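PDB 1KDJ: plastocyanin from Adiantum capillus-veneris, which shuttles electrons from the cytochrome b6-f complex to P700 of photosystem I in the thylakoid, using a single bound copper ion. Local coordinates for residues A[2-7]-A[30-35]; A[37-42]-A[64-69]; A[52-57]-A[77-82]. All blocks are in the same frame, centred on the assembly; numbering follows the deposited sequence.

Interaction 1 (A[2-7]-A[30-35]); sequences KVEVGD and TLVGET
Val32 lies with its two methyls split between Glu4 and Asp7. CG1 is anti to the backbone N (chi1 -179°) and rests on the backbone of Asp7, 3.9 Å from Asp7 CA. CG2 faces the side chain of Glu4, which runs obliquely past it in an extended shape. CB, CG and CD of Glu4 all pass close to this one methyl, and the nearest approach is Glu4 OE1 to Val32 CG2, 3.8 Å. Between the two branches, Val32 CB sits 3.5 Å from Gly6 O. An alanine here would probably take the CG2 methyl from beside the Glu4 chain and the CG1 methyl from the backbone of Asp7, opening a gap there.

Glu4 and Thr30 lie on one face of the sheet, Val5 and Leu31 on the other. Val5 CB lies 3.6 Å from Thr30 O, while Leu31 sends CD1 back to within 3.8 Å of Val5 O. Both side chains also touch the copper ligand His37, and Val5 touches Met95 as well. Backbone bonds set this pairing: Thr30 N donates to Val3 O, Val5 N to Thr30 O, and Val32 N to Val5 O at 2.9 Å, the last almost straight at 172°.

Past the strand ends the two chains remain side by side. Gly33 CA comes 3.5 Å from Asp7 O, at a place where a CB would clash with that oxygen, and a water links Asp7 O to Thr35 N. The carboxylate of Asp7 turns elsewhere, bonded through OD2 to Tyr15 OH and Asn11 ND2. Strands 2-5 and 27-31 thus form a parallel pair in one sheet of the plastocyanin beta sandwich, with Val5 and Leu31 on the face that adjoins the blue-copper site.

Interaction 2 (A[37-42]-A[64-69]); sequences HNIVFD and DLLSED. With CU (copper (II) ion), chain B.
Leu66 closes tightly on His37 and Ile39. Its backbone N donates to His37 O at 2.8 Å, nearly along the C=O axis and with an N-H...O angle of 164°. CB and CG of Leu66 also lie against this oxygen, Leu66 CB 3.5 Å from His37 O. Farther out, Leu66 CD1 meets Ile39 CD1 at 3.7 Å, the two side chains crossing at a slant. Phe29 and Leu31 of strand 27-31 line this buried side, Phe29 against Ile39 and Leu31 against Leu66.

The other part of the contact is looser. Asn38 has CG between its backbone N and carbonyl carbon (chi1 68°), a rotation that sets CG on the side of Asp64 O, and Asn38 ND2 donates to Asp64 O at 3.1 Å. That bond is bent, at 140°, and the oxygen is tilted from the amide plane, while OD1 accepts from Thr88 N. On the solvent side, exposed Leu65 touches the backbone with one methyl, CD2, 3.7 Å from His37 C.

CB of His37 points away from residues 64-69, and ND1 of its ring binds the copper at 1.9 Å. The bond from Leu66 N to its carbonyl is likely to steady the backbone of this ligand. Cys87, His90 and Met95 complete the set of residues at the copper, the type 1 (blue copper) site of the cupredoxins.

Interaction 3 (A[52-57]-A[77-82]); sequences ASELKA and VSTPGT
Val77 meets Glu54 and Leu55 with different branches. Its CG1, anti to the backbone N (chi1 179°), lies 3.9 Å from Glu54 OE1, so that a methyl flanks the carboxylate, whereas Val77 CG2 faces Leu55 CD2 at 4.4 Å, a loose apolar contact. Both Val77 and Leu55 also pack on Tyr83 of strand 81-86.

At Ser78 the backbone takes over. Ser78 N donates to Glu54 OE2 at 2.7 Å, approaching on the syn side of the carboxylate and only 16° out of its plane. Ser78 CB follows at 3.4 Å from Glu54 OE2, the same oxygen. Glu54 reaches this far because its CB points toward the loop and its chain runs extended beyond CG.

The carboxylate in this way ties the side of helix 49-57 to the loop leading into strand 81-86. This short helix follows strand 40-41 in the chain and lies beside the beta sandwich of the plastocyanin fold.

Thr79 supplies a second donor, so that consecutive residues serve one carboxylate, a backbone N-H on one oxygen and a hydroxyl on the other. Thr79 OG1 gives its proton to Glu54 OE1 at 2.9 Å, but it arrives from above, 46° out of the carboxylate plane, as the two side chains cross. Thr79 CB stands 3.4 Å from Glu54 OE1, close beside the hydroxyl. With two bonds on separate oxygens, the carboxylate is likely to be held against rotation. The carbonyl of Thr79 is hydrogen-bonded to Tyr83 OH.

Beyond Thr79 the chain turns away from the helix through Pro80, and at Gly81 it enters strand 81-86, where its backbone pairs with Val101.

Interactions 1 and 2 meet directly at the copper ligand His37, their centres about 10 Å apart. Val5 CG1 lies 3.5 Å from His37 CB, and Leu31 CD1 lies 3.7 Å from His37 CD2, so the 2-7/30-35 pair supplies packing against the ligand whose carbonyl the 64-69 loop binds. The Val5 side chain is itself about 6 Å from the copper at its nearest atom. Interaction 3 lies away from the metal site, its centre about 23 Å from that of interaction 1 and 18 Å from that of interaction 2. It still touches interaction 2, through Leu55 CD1 at 3.6 Å from Asp42 O, and strands 40-41 and 81-86 are neighbours in one sheet.

Interaction 1 (A[2-7]-A[30-35])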
loop_
_atom_site.group_PDB
_atom_site.type_symbol
_atom_site.label_atom_id
_atom_site.label_comp_id
_atom_site.label_asym_id
_atom_site.label_seq_id
_atom_site.Cartn_x
_atom_site.Cartn_y
_atom_site.Cartn_z
ATOM N N LYS A 2 5.993 9.129 -0.901
ATOM C CA LYS A 2 5.607 9.031 0.502
ATOM C C LYS A 2 4.109 8.974 0.456
ATOM O O LYS A 2 3.482 9.723 -0.309
ATOM C CB LYS A 2 5.997 10.260 1.291
ATOM C CG LYS A 2 7.457 10.636 1.432
ATOM C CD LYS A 2 8.169 9.717 2.389
ATOM C CE LYS A 2 9.572 10.233 2.713
ATOM N NZ LYS A 2 10.369 10.302 1.503
ATOM N N VAL A 3 3.470 8.094 1.232
ATOM C CA VAL A 3 2.009 8.033 1.249
ATOM C C VAL A 3 1.696 8.049 2.727
ATOM O O VAL A 3 2.410 7.432 3.522
ATOM C CB VAL A 3 1.410 6.733 0.656
ATOM C CG1 VAL A 3 -0.121 6.684 0.777
ATOM C CG2 VAL A 3 1.756 6.697 -0.848
ATOM N N GLU A 4 0.720 8.879 3.089
ATOM C CA GLU A 4 0.231 8.922 4.454
ATOM C C GLU A 4 -0.960 7.979 4.536
ATOM O O GLU A 4 -1.852 7.938 3.682
ATOM C CB GLU A 4 -0.176 10.343 4.786
ATOM C CG GLU A 4 1.072 11.187 4.940
ATOM C CD GLU A 4 0.803 12.624 5.406
ATOM O OE1 GLU A 4 -0.315 12.948 5.798
ATOM O OE2 GLU A 4 1.732 13.416 5.357
ATOM N N VAL A 5 -0.988 7.199 5.604
ATOM C CA VAL A 5 -2.007 6.186 5.778
ATOM C C VAL A 5 -2.879 6.685 6.943
ATOM O O VAL A 5 -2.374 6.729 8.071
ATOM C CB VAL A 5 -1.325 4.851 6.132
ATOM C CG1 VAL A 5 -2.404 3.783 6.262
ATOM C CG2 VAL A 5 -0.306 4.452 5.064
ATOM N N GLY A 6 -4.113 7.036 6.648
ATOM C CA GLY A 6 -5.032 7.523 7.673
ATOM C C GLY A 6 -4.731 8.980 8.004
ATOM O O GLY A 6 -3.823 9.626 7.452
ATOM N N ASP A 7 -5.494 9.515 8.948
ATOM C CA ASP A 7 -5.261 10.877 9.425
ATOM C C ASP A 7 -5.579 10.962 10.929
ATOM O O ASP A 7 -6.010 9.982 11.544
ATOM C CB ASP A 7 -6.126 11.860 8.589
ATOM C CG ASP A 7 -7.609 11.608 8.518
ATOM O OD1 ASP A 7 -8.186 11.071 9.473
ATOM O OD2 ASP A 7 -8.211 11.935 7.506
ATOM N N THR A 30 3.329 5.771 5.742
ATOM C CA THR A 30 3.536 6.185 7.120
ATOM C C THR A 30 2.179 6.433 7.733
ATOM O O THR A 30 1.312 7.100 7.163
ATOM C CB THR A 30 4.322 7.473 7.228
ATOM O OG1 THR A 30 5.551 7.251 6.535
ATOM C CG2 THR A 30 4.608 7.863 8.673
ATOM N N LEU A 31 1.982 5.813 8.887
ATOM C CA LEU A 31 0.735 5.912 9.621
ATOM C C LEU A 31 0.556 7.323 10.203
ATOM O O LEU A 31 1.492 7.858 10.802
ATOM C CB LEU A 31 0.715 4.906 10.783
ATOM C CG LEU A 31 -0.535 4.943 11.625
ATOM C CD1 LEU A 31 -1.691 4.329 10.891
ATOM C CD2 LEU A 31 -0.244 4.223 12.914
ATOM N N VAL A 32 -0.612 7.920 10.025
ATOM C CA VAL A 32 -0.932 9.165 10.710
ATOM C C VAL A 32 -2.171 8.850 11.575
ATOM O O VAL A 32 -3.137 8.246 11.101
ATOM C CB VAL A 32 -1.233 10.290 9.673
ATOM C CG1 VAL A 32 -1.550 11.586 10.423
ATOM C CG2 VAL A 32 -0.025 10.551 8.780
ATOM N N GLY A 33 -2.200 9.280 12.838
ATOM C CA GLY A 33 -3.360 9.056 13.674
ATOM C C GLY A 33 -3.202 7.799 14.519
ATOM O O GLY A 33 -2.118 7.223 14.618
ATOM N N GLU A 34 -4.294 7.410 15.165
ATOM C CA GLU A 34 -4.265 6.256 16.025
ATOM C C GLU A 34 -4.943 5.007 15.496
ATOM O O GLU A 34 -4.721 3.933 16.057
ATOM C CB GLU A 34 -4.866 6.643 17.355
ATOM C CG GLU A 34 -3.746 6.765 18.383
ATOM C CD GLU A 34 -2.776 7.907 18.121
ATOM O OE1 GLU A 34 -3.237 9.056 18.150
ATOM O OE2 GLU A 34 -1.586 7.652 17.888
ATOM N N THR A 35 -5.793 5.074 14.473
ATOM C CA THR A 35 -6.368 3.877 13.888
ATOM C C THR A 35 -5.245 3.093 13.147
ATOM O O THR A 35 -4.552 3.683 12.308
ATOM C CB THR A 35 -7.456 4.320 12.930
ATOM O OG1 THR A 35 -8.355 5.162 13.658
ATOM C CG2 THR A 35 -8.186 3.161 12.337
HETATM O O HOH W 1 -6.957 7.616 13.212
#

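Interaction 2 (A[37-42]-A[64-69])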
loop_
_atom_site.group_PDB
_atom_site.type_symbol
_atom_site.label_atom_id
_atom_site.label_comp_id
_atom_site.label_asym_id
_atom_site.label_seq_id
_atom_site.Cartn_x
_atom_site.Cartn_y
_atom_site.Cartn_z
ATOM N N HIS A 37 -3.649 0.434 10.473
ATOM C CA HIS A 37 -4.016 0.172 9.079
ATOM C C HIS A 37 -2.926 -0.699 8.493
ATOM O O HIS A 37 -1.855 -0.793 9.082
ATOM C CB HIS A 37 -4.039 1.449 8.211
ATOM C CG HIS A 37 -5.090 2.483 8.600
ATOM N ND1 HIS A 37 -6.335 2.281 8.207
ATOM C CD2 HIS A 37 -4.909 3.676 9.256
ATOM C CE1 HIS A 37 -6.979 3.373 8.608
ATOM N NE2 HIS A 37 -6.126 4.172 9.214
ATOM N N ASN A 38 -3.136 -1.295 7.336
ATOM C CA ASN A 38 -1.977 -1.918 6.680
ATOM C C ASN A 38 -2.097 -1.741 5.163
ATOM O O ASN A 38 -3.013 -1.053 4.686
ATOM C CB ASN A 38 -1.878 -3.439 7.035
ATOM C CG ASN A 38 -2.947 -4.329 6.483
ATOM O OD1 ASN A 38 -3.904 -4.028 5.779
ATOM N ND2 ASN A 38 -2.854 -5.564 6.903
ATOM N N ILE A 39 -1.205 -2.369 4.387
ATOM C CA ILE A 39 -1.197 -2.199 2.934
ATOM C C ILE A 39 -0.940 -3.575 2.336
ATOM O O ILE A 39 0.110 -4.145 2.627
ATOM C CB ILE A 39 -0.040 -1.274 2.418
ATOM C CG1 ILE A 39 -0.124 0.139 3.056
ATOM C CG2 ILE A 39 -0.117 -1.200 0.864
ATOM C CD1 ILE A 39 0.521 0.319 4.460
ATOM N N VAL A 40 -1.858 -4.003 1.512
ATOM C CA VAL A 40 -1.771 -5.263 0.797
ATOM C C VAL A 40 -2.099 -4.970 -0.653
ATOM O O VAL A 40 -3.123 -4.356 -0.958
ATOM C CB VAL A 40 -2.795 -6.307 1.384
ATOM C CG1 VAL A 40 -2.750 -7.620 0.612
ATOM C CG2 VAL A 40 -2.436 -6.595 2.820
ATOM N N PHE A 41 -1.259 -5.485 -1.569
ATOM C CA PHE A 41 -1.485 -5.324 -2.996
ATOM C C PHE A 41 -2.403 -6.370 -3.550
ATOM O O PHE A 41 -2.301 -7.523 -3.156
ATOM C CB PHE A 41 -0.146 -5.376 -3.771
ATOM C CG PHE A 41 0.574 -4.028 -3.771
ATOM C CD1 PHE A 41 0.246 -3.094 -4.737
ATOM C CD2 PHE A 41 1.482 -3.723 -2.795
ATOM C CE1 PHE A 41 0.841 -1.849 -4.708
ATOM C CE2 PHE A 41 2.068 -2.477 -2.775
ATOM C CZ PHE A 41 1.749 -1.541 -3.726
ATOM N N ASP A 42 -3.319 -5.996 -4.420
ATOM C CA ASP A 42 -4.129 -6.916 -5.193
ATOM C C ASP A 42 -3.252 -7.568 -6.261
ATOM O O ASP A 42 -2.427 -6.887 -6.879
ATOM C CB ASP A 42 -5.201 -6.215 -5.938
ATOM C CG ASP A 42 -6.610 -6.590 -5.561
ATOM O OD1 ASP A 42 -6.893 -7.748 -5.236
ATOM O OD2 ASP A 42 -7.441 -5.692 -5.605
ATOM N N ASP A 64 -0.586 -8.006 10.358
ATOM C CA ASP A 64 0.357 -6.947 10.650
ATOM C C ASP A 64 -0.425 -5.645 10.491
ATOM O O ASP A 64 -1.253 -5.502 9.583
ATOM C CB ASP A 64 1.470 -7.046 9.636
ATOM C CG ASP A 64 2.868 -6.991 10.183
ATOM O OD1 ASP A 64 3.389 -5.878 10.324
ATOM O OD2 ASP A 64 3.428 -8.062 10.442
ATOM N N LEU A 65 -0.221 -4.696 11.385
ATOM C CA LEU A 65 -0.866 -3.401 11.282
ATOM C C LEU A 65 0.212 -2.437 11.647
ATOM O O LEU A 65 1.095 -2.746 12.439
ATOM C CB LEU A 65 -2.045 -3.203 12.258
ATOM C CG LEU A 65 -3.335 -3.958 11.918
ATOM C CD1 LEU A 65 -4.358 -3.694 12.985
ATOM C CD2 LEU A 65 -3.940 -3.505 10.618
ATOM N N LEU A 66 0.205 -1.293 10.969
ATOM C CA LEU A 66 1.066 -0.185 11.348
ATOM C C LEU A 66 0.551 0.332 12.714
ATOM O O LEU A 66 -0.651 0.295 13.014
ATOM C CB LEU A 66 0.976 0.910 10.267
ATOM C CG LEU A 66 1.490 0.512 8.872
ATOM C CD1 LEU A 66 1.104 1.571 7.862
ATOM C CD2 LEU A 66 3.002 0.302 8.930
ATOM N N SER A 67 1.403 0.779 13.600
ATOM C CA SER A 67 0.996 1.251 14.917
ATOM C C SER A 67 1.995 2.354 15.213
ATOM O O SER A 67 2.987 2.431 14.482
ATOM C CB SER A 67 1.129 0.122 15.929
ATOM O OG SER A 67 2.478 -0.303 16.135
ATOM N N GLU A 68 1.927 3.223 16.227
ATOM C CA GLU A 68 2.981 4.225 16.311
ATOM C C GLU A 68 4.288 3.587 16.743
ATOM O O GLU A 68 5.346 4.185 16.620
ATOM C CB GLU A 68 2.568 5.355 17.268
ATOM C CG GLU A 68 3.001 6.766 16.746
ATOM C CD GLU A 68 2.486 7.216 15.357
ATOM O OE1 GLU A 68 1.289 7.489 15.179
ATOM O OE2 GLU A 68 3.306 7.310 14.438
ATOM N N ASP A 69 4.224 2.325 17.142
ATOM C CA ASP A 69 5.403 1.553 17.466
ATOM C C ASP A 69 6.042 1.032 16.167
ATOM O O ASP A 69 7.254 0.848 16.075
ATOM C CB ASP A 69 4.985 0.373 18.392
ATOM C CG ASP A 69 4.407 0.689 19.798
ATOM O OD1 ASP A 69 3.355 1.330 19.909
ATOM O OD2 ASP A 69 5.008 0.266 20.794
HETATM CU CU CU B . -7.304 0.833 7.382
#

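Interaction 3 (A[52-57]-A[77-82])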
loop_
_atom_site.group_PDB
_atom_site.type_symbol
_atom_site.label_atom_id
_atom_site.label_comp_id
_atom_site.label_asym_id
_atom_site.label_seq_id
_atom_site.Cartn_x
_atom_site.Cartn_y
_atom_site.Cartn_z
ATOM N N ALA A 52 3.451 -11.352 -9.558
ATOM C CA ALA A 52 2.772 -11.879 -8.385
ATOM C C ALA A 52 3.725 -11.944 -7.210
ATOM O O ALA A 52 3.370 -11.498 -6.104
ATOM C CB ALA A 52 2.242 -13.278 -8.640
ATOM N N SER A 53 4.975 -12.402 -7.408
ATOM C CA SER A 53 5.908 -12.442 -6.304
ATOM C C SER A 53 6.336 -11.073 -5.847
ATOM O O SER A 53 6.519 -10.863 -4.645
ATOM C CB SER A 53 7.149 -13.249 -6.669
ATOM O OG SER A 53 6.764 -14.581 -7.038
ATOM N N GLU A 54 6.477 -10.115 -6.764
ATOM C CA GLU A 54 6.880 -8.779 -6.347
ATOM C C GLU A 54 5.829 -8.121 -5.487
ATOM O O GLU A 54 6.165 -7.484 -4.504
ATOM C CB GLU A 54 7.050 -7.806 -7.469
ATOM C CG GLU A 54 8.238 -7.883 -8.353
ATOM C CD GLU A 54 8.134 -6.680 -9.255
ATOM O OE1 GLU A 54 7.243 -6.629 -10.097
ATOM O OE2 GLU A 54 8.939 -5.795 -9.059
ATOM N N LEU A 55 4.585 -8.260 -5.913
ATOM C CA LEU A 55 3.447 -7.673 -5.230
ATOM C C LEU A 55 3.261 -8.297 -3.846
ATOM O O LEU A 55 3.048 -7.566 -2.855
ATOM C CB LEU A 55 2.240 -7.861 -6.106
ATOM C CG LEU A 55 2.169 -7.079 -7.441
ATOM C CD1 LEU A 55 0.874 -7.374 -8.138
ATOM C CD2 LEU A 55 2.252 -5.566 -7.174
ATOM N N LYS A 56 3.419 -9.634 -3.718
ATOM C CA LYS A 56 3.374 -10.278 -2.393
ATOM C C LYS A 56 4.488 -9.748 -1.502
ATOM O O LYS A 56 4.246 -9.429 -0.333
ATOM C CB LYS A 56 3.523 -11.815 -2.478
ATOM C CG LYS A 56 2.266 -12.204 -3.174
ATOM C CD LYS A 56 2.031 -13.687 -3.250
ATOM C CE LYS A 56 0.732 -13.940 -2.484
ATOM N NZ LYS A 56 0.916 -13.697 -1.057
ATOM N N ALA A 57 5.706 -9.564 -2.025
ATOM C CA ALA A 57 6.804 -9.024 -1.249
ATOM C C ALA A 57 6.596 -7.557 -0.875
ATOM O O ALA A 57 7.207 -7.038 0.045
ATOM C CB ALA A 57 8.083 -9.090 -2.026
ATOM N N VAL A 77 8.363 -1.887 -6.279
ATOM C CA VAL A 77 7.841 -2.658 -7.387
ATOM C C VAL A 77 8.608 -2.140 -8.639
ATOM O O VAL A 77 8.766 -0.927 -8.926
ATOM C CB VAL A 77 6.330 -2.437 -7.539
ATOM C CG1 VAL A 77 5.834 -3.245 -8.739
ATOM C CG2 VAL A 77 5.569 -2.892 -6.276
ATOM N N SER A 78 9.276 -3.100 -9.279
ATOM C CA SER A 78 10.052 -2.859 -10.493
ATOM C C SER A 78 9.274 -2.970 -11.802
ATOM O O SER A 78 9.685 -2.321 -12.765
ATOM C CB SER A 78 11.244 -3.844 -10.530
ATOM O OG SER A 78 11.932 -3.985 -9.285
ATOM N N THR A 79 8.186 -3.727 -11.931
ATOM C CA THR A 79 7.506 -3.934 -13.192
ATOM C C THR A 79 6.540 -2.813 -13.545
ATOM O O THR A 79 5.614 -2.556 -12.771
ATOM C CB THR A 79 6.751 -5.298 -13.154
ATOM O OG1 THR A 79 7.767 -6.263 -12.898
ATOM C CG2 THR A 79 5.941 -5.632 -14.401
ATOM N N PRO A 80 6.678 -2.117 -14.679
ATOM C CA PRO A 80 5.700 -1.159 -15.176
ATOM C C PRO A 80 4.273 -1.666 -15.221
ATOM O O PRO A 80 4.006 -2.800 -15.619
ATOM C CB PRO A 80 6.262 -0.776 -16.537
ATOM C CG PRO A 80 7.743 -0.821 -16.312
ATOM C CD PRO A 80 7.875 -2.119 -15.527
ATOM N N GLY A 81 3.325 -0.854 -14.783
ATOM C CA GLY A 81 1.929 -1.219 -14.785
ATOM C C GLY A 81 1.227 -0.404 -13.693
ATOM O O GLY A 81 1.856 0.438 -13.051
ATOM N N THR A 82 -0.056 -0.585 -13.497
ATOM C CA THR A 82 -0.798 0.086 -12.443
ATOM C C THR A 82 -1.268 -1.016 -11.517
ATOM O O THR A 82 -1.708 -2.082 -11.979
ATOM C CB THR A 82 -1.980 0.799 -13.035
ATOM O OG1 THR A 82 -1.406 1.798 -13.880
ATOM C CG2 THR A 82 -2.903 1.445 -11.991
#